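Local coordinates for protein MdbA (Actinomyces oris, PDB 4Z7X) that probably catalyses disulfide bond formation in exported proteins as a thiol-disulfide oxidoreductase of the thioredoxin family, in a pathway linked to pilus assembly, at residues Phe14-Ser18 with Glu186-Arg191; Ser66-Ala71 with Phe131-Ser135. Numbering follows the deposited sequence.

Interactions 1 and 2 lie in different parts of one thioredoxin-family chain, with centres about 23 Å apart. Interaction 1 is a surface contact. It ties the start of the modelled chain, Phe14-Ser18, to the C-terminal end of helix 178-190. Interaction 2 is buried. It packs the start of helix 68-86, which carries the Cys67-Cys70 pair, against helix 123-140. They share no helix or strand. The chemistry differs too. Interaction 1 combines two arginine-to-carbonyl hydrogen bonds with a phenylalanine laid on a helix. Interaction 2 rests on two phenylalanine rings against backbone and small side chains, with one bridging water between the helices.

Interaction 1: residues Phe14-Ser18 with Glu186-Arg191; sequences FPAPS and EAFKAR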
ATOM      1  N   PHE A  14      -0.757 -13.861 -13.720  1.00 39.93           N
ATOM      2  CA  PHE A  14      -0.277 -12.507 -13.237  1.00 33.18           C
ATOM      3  C   PHE A  14       1.043 -12.118 -13.899  1.00 27.97           C
ATOM      4  O   PHE A  14       1.985 -12.898 -13.922  1.00 35.02           O
ATOM      5  CB  PHE A  14      -0.064 -12.479 -11.718  1.00 22.05           C
ATOM      6  CG  PHE A  14      -1.264 -12.856 -10.935  1.00 22.00           C
ATOM      7  CD1 PHE A  14      -2.151 -11.914 -10.512  1.00 21.97           C
ATOM      8  CD2 PHE A  14      -1.514 -14.173 -10.620  1.00 25.99           C
ATOM      9  CE1 PHE A  14      -3.318 -12.282  -9.818  1.00 21.39           C
ATOM     10  CE2 PHE A  14      -2.646 -14.545  -9.912  1.00 28.87           C
ATOM     11  CZ  PHE A  14      -3.543 -13.590  -9.489  1.00 24.10           C
ATOM     12  N   PRO A  15       1.114 -10.918 -14.478  1.00 27.26           N
ATOM     13  CA  PRO A  15       2.330 -10.544 -15.192  1.00 22.59           C
ATOM     14  C   PRO A  15       3.547 -10.518 -14.287  1.00 23.19           C
ATOM     15  O   PRO A  15       3.453 -10.200 -13.095  1.00 27.56           O
ATOM     16  CB  PRO A  15       2.022  -9.146 -15.682  1.00 24.08           C
ATOM     17  CG  PRO A  15       0.550  -9.180 -15.872  1.00 25.47           C
ATOM     18  CD  PRO A  15       0.074  -9.891 -14.641  1.00 30.52           C
ATOM     19  N   ALA A  16       4.689 -10.867 -14.862  1.00 23.00           N
ATOM     20  CA  ALA A  16       5.925 -10.840 -14.134  1.00 23.08           C
ATOM     21  C   ALA A  16       6.260  -9.436 -13.639  1.00 24.53           C
ATOM     22  O   ALA A  16       5.886  -8.430 -14.274  1.00 23.60           O
ATOM     23  CB  ALA A  16       7.044 -11.371 -14.996  1.00 24.45           C
ATOM     24  N   PRO A  17       6.946  -9.356 -12.476  1.00 22.14           N
ATOM     25  CA  PRO A  17       7.329  -8.015 -12.017  1.00 22.20           C
ATOM     26  C   PRO A  17       8.039  -7.151 -13.071  1.00 20.07           C
ATOM     27  O   PRO A  17       7.872  -5.948 -13.105  1.00 23.15           O
ATOM     28  CB  PRO A  17       8.245  -8.314 -10.822  1.00 23.35           C
ATOM     29  CG  PRO A  17       7.703  -9.607 -10.273  1.00 27.52           C
ATOM     30  CD  PRO A  17       7.226 -10.397 -11.460  1.00 23.39           C
ATOM     31  N   SER A  18       8.804  -7.775 -13.952  1.00 20.59           N
ATOM     32  CA  SER A  18       9.473  -7.047 -15.013  1.00 20.96           C
ATOM     33  C   SER A  18       8.566  -6.287 -15.950  1.00 21.80           C
ATOM     34  O   SER A  18       9.013  -5.362 -16.624  1.00 25.15           O
ATOM     35  CB  SER A  18      10.388  -7.987 -15.822  1.00 22.39           C
ATOM     36  OG  SER A  18       9.684  -9.093 -16.373  1.00 26.93           O
ATOM     37  N   GLU A 186      -2.599 -14.431  -3.652  1.00 15.86           N
ATOM     38  CA  GLU A 186      -2.489 -15.179  -4.904  1.00 17.70           C
ATOM     39  C   GLU A 186      -1.442 -14.564  -5.826  1.00 16.68           C
ATOM     40  O   GLU A 186      -0.651 -15.270  -6.460  1.00 18.86           O
ATOM     41  CB  GLU A 186      -3.854 -15.250  -5.606  1.00 21.71           C
ATOM     42  CG  GLU A 186      -3.847 -16.083  -6.875  1.00 27.16           C
ATOM     43  CD  GLU A 186      -5.147 -16.090  -7.643  1.00 31.23           C
ATOM     44  OE1 GLU A 186      -6.125 -15.410  -7.244  1.00 27.95           O
ATOM     45  OE2 GLU A 186      -5.168 -16.770  -8.696  1.00 33.34           O
ATOM     46  N   ALA A 187      -1.461 -13.249  -5.922  1.00 15.33           N
ATOM     47  CA  ALA A 187      -0.543 -12.527  -6.787  1.00 17.55           C
ATOM     48  C   ALA A 187       0.912 -12.621  -6.280  1.00 18.44           C
ATOM     49  O   ALA A 187       1.861 -12.769  -7.054  1.00 22.09           O
ATOM     50  CB  ALA A 187      -0.984 -11.089  -6.948  1.00 15.88           C
ATOM     51  N   PHE A 188       1.081 -12.522  -4.967  1.00 15.02           N
ATOM     52  CA  PHE A 188       2.388 -12.600  -4.363  1.00 15.56           C
ATOM     53  C   PHE A 188       2.975 -13.990  -4.631  1.00 16.29           C
ATOM     54  O   PHE A 188       4.122 -14.112  -5.070  1.00 21.50           O
ATOM     55  CB  PHE A 188       2.277 -12.339  -2.857  1.00 15.11           C
ATOM     56  CG  PHE A 188       3.581 -12.289  -2.141  1.00 15.25           C
ATOM     57  CD1 PHE A 188       4.267 -11.092  -2.018  1.00 19.07           C
ATOM     58  CD2 PHE A 188       4.145 -13.443  -1.612  1.00 19.52           C
ATOM     59  CE1 PHE A 188       5.485 -11.024  -1.381  1.00 19.72           C
ATOM     60  CE2 PHE A 188       5.358 -13.393  -0.934  1.00 19.32           C
ATOM     61  CZ  PHE A 188       6.031 -12.187  -0.828  1.00 21.28           C
ATOM     62  N   LYS A 189       2.143 -15.034  -4.457  1.00 20.05           N
ATOM     63  CA  LYS A 189       2.579 -16.421  -4.704  1.00 23.26           C
ATOM     64  C   LYS A 189       2.910 -16.679  -6.150  1.00 24.94           C
ATOM     65  O   LYS A 189       3.884 -17.392  -6.438  1.00 29.55           O
ATOM     66  CB  LYS A 189       1.537 -17.460  -4.249  1.00 26.01           C
ATOM     67  CG  LYS A 189       2.033 -18.910  -4.374  1.00 39.42           C
ATOM     68  CD  LYS A 189       0.938 -19.884  -4.788  1.00 52.29           C
ATOM     69  CE  LYS A 189       1.390 -20.781  -5.939  1.00 65.87           C
ATOM     70  NZ  LYS A 189       0.345 -21.758  -6.374  1.00 63.95           N
ATOM     71  N   ALA A 190       2.094 -16.133  -7.048  1.00 24.81           N
ATOM     72  CA  ALA A 190       2.243 -16.371  -8.480  1.00 28.74           C
ATOM     73  C   ALA A 190       3.605 -15.906  -8.958  1.00 32.25           C
ATOM     74  O   ALA A 190       4.244 -16.558  -9.777  1.00 31.96           O
ATOM     75  CB  ALA A 190       1.155 -15.654  -9.263  1.00 31.16           C
ATOM     76  N   ARG A 191       4.052 -14.788  -8.400  1.00 27.79           N
ATOM     77  CA  ARG A 191       5.294 -14.154  -8.790  1.00 28.06           C
ATOM     78  C   ARG A 191       6.505 -14.657  -8.024  1.00 23.10           C
ATOM     79  O   ARG A 191       7.654 -14.177  -8.243  1.00 25.83           O
ATOM     80  CB  ARG A 191       5.121 -12.664  -8.634  1.00 25.25           C
ATOM     81  CG  ARG A 191       4.056 -12.185  -9.595  1.00 24.93           C
ATOM     82  CD  ARG A 191       3.704 -10.797  -9.300  1.00 23.34           C
ATOM     83  NE  ARG A 191       2.988 -10.222 -10.434  1.00 20.84           N
ATOM     84  CZ  ARG A 191       2.050  -9.295 -10.314  1.00 22.11           C
ATOM     85  NH1 ARG A 191       1.454  -8.794 -11.392  1.00 28.41           N
ATOM     86  NH2 ARG A 191       1.652  -8.936  -9.117  1.00 26.77           N
TER
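Two hydrogen bonds join the segments, both from the Arg191 guanidinium to one backbone carbonyl. Arg191 NE donates to Pro15 O at 2.7 Å, and Arg191 NH1 donates to the same Pro15 O at 3.0 Å. The carbonyl lies near the guanidinium plane, so it is held in a fork. The apolar part centres on Phe14. Its ring lies over the last turn of the helix, with Ala187 CA 4.0 Å from the ring centroid and almost on the ring normal, a CH-pi contact. Phe14 CD2 also meets Ala190 CB at 3.3 Å. At the ring edge, Phe14 CZ is 3.5 Å from Glu186 CD. The aliphatic part of the arginine is used as well: Pro17 CD packs on Arg191 CG at 4.1 Å. Arg191 NH2 turns to a salt bridge with Asp38, so one side chain gathers two parts of the N-terminal region. The contact thus lays the N-terminal loop ahead of strand 41-43 across the C-terminal end of helix 178-190.

Interaction 2: residues Ser66-Ala71 with Phe131-Ser135; sequences SCSHCA and FEIFS
The first segment enters as a loop and becomes helix at Ser68; the second is helical throughout. Ala71 and Phe131 are nearest in register, with CA atoms 5.4 Å apart. Ser66 points its CB away, and its OG bonds to Thr105; its backbone O lies 3.3 Å from Phe134 CZ. Cys67, extended (phi/psi -99/121), is the N-cap. Its t rotamer (chi1 171°) lets SG accept from Cys70 N at 3.4 Å, while Cys67 O takes Ala71 N at 2.9 Å. Ser68 CA rests 3.9 Å from Phe134 CE2. Cys70 CB meets Phe131 CZ at 3.6 Å. Ala71 touches both phenylalanines: its CA is 3.5 Å from Phe131 CD1 and its CB 4.0 Å from Phe134 CD2. Phe131 (chi1 -94°, off-well; chi2 -57°) puts one ring face over Cys70 O, and Phe134 is t. A water bridges the helices, 2.7 Å from both Ala71 O, to which it donates, and Ser135 OG. Cys67 and Cys70 form a CxxC at a helix start, as in thioredoxin-type active sites, here with free thiols. Cys67 SG accepts a backbone N-H, consistent with stabilisation of a thiolate, while the phenylalanines pack the second helix against the motif.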
ATOM      1  N   SER A  66       1.177  -6.287   8.608  1.00 11.41           N
ATOM      2  CA  SER A  66       1.661  -6.910   9.847  1.00 11.62           C
ATOM      3  C   SER A  66       3.156  -7.242   9.853  1.00 11.41           C
ATOM      4  O   SER A  66       3.634  -7.899  10.787  1.00 13.95           O
ATOM      5  CB  SER A  66       0.881  -8.187  10.140  1.00 12.77           C
ATOM      6  OG  SER A  66      -0.477  -7.895  10.424  1.00 14.74           O
ATOM      7  N   CYS A  67       3.888  -6.698   8.878  1.00 13.14           N
ATOM      8  CA  CYS A  67       5.335  -6.932   8.731  1.00 13.70           C
ATOM      9  C   CYS A  67       6.126  -5.762   9.316  1.00 13.24           C
ATOM     10  O   CYS A  67       6.005  -4.593   8.863  1.00 14.46           O
ATOM     11  CB  CYS A  67       5.692  -7.155   7.247  1.00 14.87           C
ATOM     12  SG  CYS A  67       7.481  -7.191   6.942  1.00 17.28           S
ATOM     13  N   SER A  68       6.966  -6.056  10.294  1.00 14.37           N
ATOM     14  CA  SER A  68       7.749  -4.991  10.934  1.00 15.76           C
ATOM     15  C   SER A  68       8.739  -4.324  10.015  1.00 13.11           C
ATOM     16  O   SER A  68       8.988  -3.126  10.152  1.00 14.51           O
ATOM     17  CB  SER A  68       8.446  -5.549  12.186  1.00 14.75           C
ATOM     18  OG  SER A  68       9.415  -6.529  11.854  1.00 19.89           O
ATOM     19  N   HIS A  69       9.298  -5.083   9.065  1.00 11.63           N
ATOM     20  CA  HIS A  69      10.193  -4.486   8.103  1.00 13.42           C
ATOM     21  C   HIS A  69       9.463  -3.517   7.165  1.00 12.88           C
ATOM     22  O   HIS A  69       9.998  -2.462   6.794  1.00 15.06           O
ATOM     23  CB  HIS A  69      10.920  -5.567   7.308  1.00 16.52           C
ATOM     24  CG  HIS A  69      11.826  -6.399   8.142  1.00 24.44           C
ATOM     25  ND1 HIS A  69      11.489  -7.651   8.596  1.00 33.09           N
ATOM     26  CD2 HIS A  69      13.057  -6.136   8.630  1.00 32.54           C
ATOM     27  CE1 HIS A  69      12.486  -8.131   9.316  1.00 34.21           C
ATOM     28  NE2 HIS A  69      13.447  -7.227   9.353  1.00 34.09           N
ATOM     29  N   CYS A  70       8.252  -3.874   6.771  1.00 12.57           N
ATOM     30  CA  CYS A  70       7.378  -2.978   6.006  1.00 12.17           C
ATOM     31  C   CYS A  70       7.008  -1.724   6.801  1.00 12.25           C
ATOM     32  O   CYS A  70       6.950  -0.646   6.245  1.00 13.89           O
ATOM     33  CB  CYS A  70       6.095  -3.700   5.581  1.00 12.83           C
ATOM     34  SG  CYS A  70       6.422  -5.002   4.383  1.00 14.78           S
ATOM     35  N   ALA A  71       6.761  -1.869   8.093  1.00 12.47           N
ATOM     36  CA  ALA A  71       6.443  -0.695   8.922  1.00 13.24           C
ATOM     37  C   ALA A  71       7.638   0.238   8.974  1.00 13.03           C
ATOM     38  O   ALA A  71       7.472   1.456   8.869  1.00 16.15           O
ATOM     39  CB  ALA A  71       6.016  -1.123  10.331  1.00 14.95           C
ATOM     40  N   PHE A 131       0.198   1.846   9.191  1.00 13.24           N
ATOM     41  CA  PHE A 131       1.539   1.384   9.531  1.00 13.04           C
ATOM     42  C   PHE A 131       2.066   2.055  10.797  1.00 13.63           C
ATOM     43  O   PHE A 131       2.790   1.438  11.556  1.00 15.31           O
ATOM     44  CB  PHE A 131       2.513   1.587   8.379  1.00 13.48           C
ATOM     45  CG  PHE A 131       2.656   0.384   7.485  1.00 10.94           C
ATOM     46  CD1 PHE A 131       3.038  -0.824   8.022  1.00 12.82           C
ATOM     47  CD2 PHE A 131       2.335   0.417   6.130  1.00 12.69           C
ATOM     48  CE1 PHE A 131       3.203  -1.945   7.227  1.00 12.87           C
ATOM     49  CE2 PHE A 131       2.526  -0.693   5.331  1.00 12.22           C
ATOM     50  CZ  PHE A 131       2.946  -1.886   5.889  1.00 11.83           C
ATOM     51  N   GLU A 132       1.706   3.304  11.026  1.00 13.72           N
ATOM     52  CA  GLU A 132       2.135   4.041  12.227  0.50 16.09           C
ATOM     53  C   GLU A 132       1.601   3.359  13.482  1.00 15.17           C
ATOM     54  O   GLU A 132       2.260   3.307  14.518  1.00 14.80           O
ATOM     55  CB  GLU A 132       1.644   5.504  12.134  0.50 17.02           C
ATOM     56  CG  GLU A 132       2.091   6.420  13.263  0.50 21.90           C
ATOM     57  CD  GLU A 132       1.964   7.890  12.882  0.50 34.17           C
ATOM     58  OE1 GLU A 132       1.602   8.199  11.722  0.50 43.03           O
ATOM     59  OE2 GLU A 132       2.199   8.746  13.744  0.50 43.84           O
ATOM     60  N   ILE A 133       0.380   2.851  13.399  1.00 13.92           N
ATOM     61  CA  ILE A 133      -0.179   2.103  14.547  1.00 13.57           C
ATOM     62  C   ILE A 133       0.767   0.933  14.906  1.00 13.34           C
ATOM     63  O   ILE A 133       1.112   0.708  16.075  1.00 16.22           O
ATOM     64  CB  ILE A 133      -1.603   1.540  14.261  1.00 14.92           C
ATOM     65  CG1 ILE A 133      -2.629   2.650  14.236  1.00 16.97           C
ATOM     66  CG2 ILE A 133      -2.044   0.529  15.301  1.00 15.39           C
ATOM     67  CD1 ILE A 133      -4.007   2.213  13.792  1.00 20.64           C
ATOM     68  N   PHE A 134       1.165   0.188  13.890  1.00 12.85           N
ATOM     69  CA  PHE A 134       1.989  -0.980  14.090  0.50 13.71           C
ATOM     70  C   PHE A 134       3.356  -0.559  14.611  1.00 14.98           C
ATOM     71  O   PHE A 134       3.866  -1.152  15.551  1.00 14.48           O
ATOM     72  CB  PHE A 134       2.102  -1.769  12.777  0.50 15.48           C
ATOM     73  CG  PHE A 134       2.650  -3.156  12.942  0.50 17.73           C
ATOM     74  CD1 PHE A 134       1.798  -4.233  13.144  0.50 21.13           C
ATOM     75  CD2 PHE A 134       4.001  -3.391  12.891  0.50 23.50           C
ATOM     76  CE1 PHE A 134       2.294  -5.512  13.299  0.50 20.66           C
ATOM     77  CE2 PHE A 134       4.508  -4.676  13.047  0.50 25.46           C
ATOM     78  CZ  PHE A 134       3.652  -5.739  13.248  0.50 20.68           C
ATOM     79  N   SER A 135       3.946   0.477  14.012  1.00 13.38           N
ATOM     80  CA  SER A 135       5.229   0.950  14.493  1.00 15.77           C
ATOM     81  C   SER A 135       5.179   1.381  15.954  1.00 16.75           C
ATOM     82  O   SER A 135       6.074   1.086  16.738  1.00 19.41           O
ATOM     83  CB  SER A 135       5.730   2.127  13.654  1.00 16.65           C
ATOM     84  OG  SER A 135       6.043   1.722  12.367  1.00 20.02           O
TER
HETATM   85  O   HOH W   1       5.496   2.883  10.020  1.00 22.19           O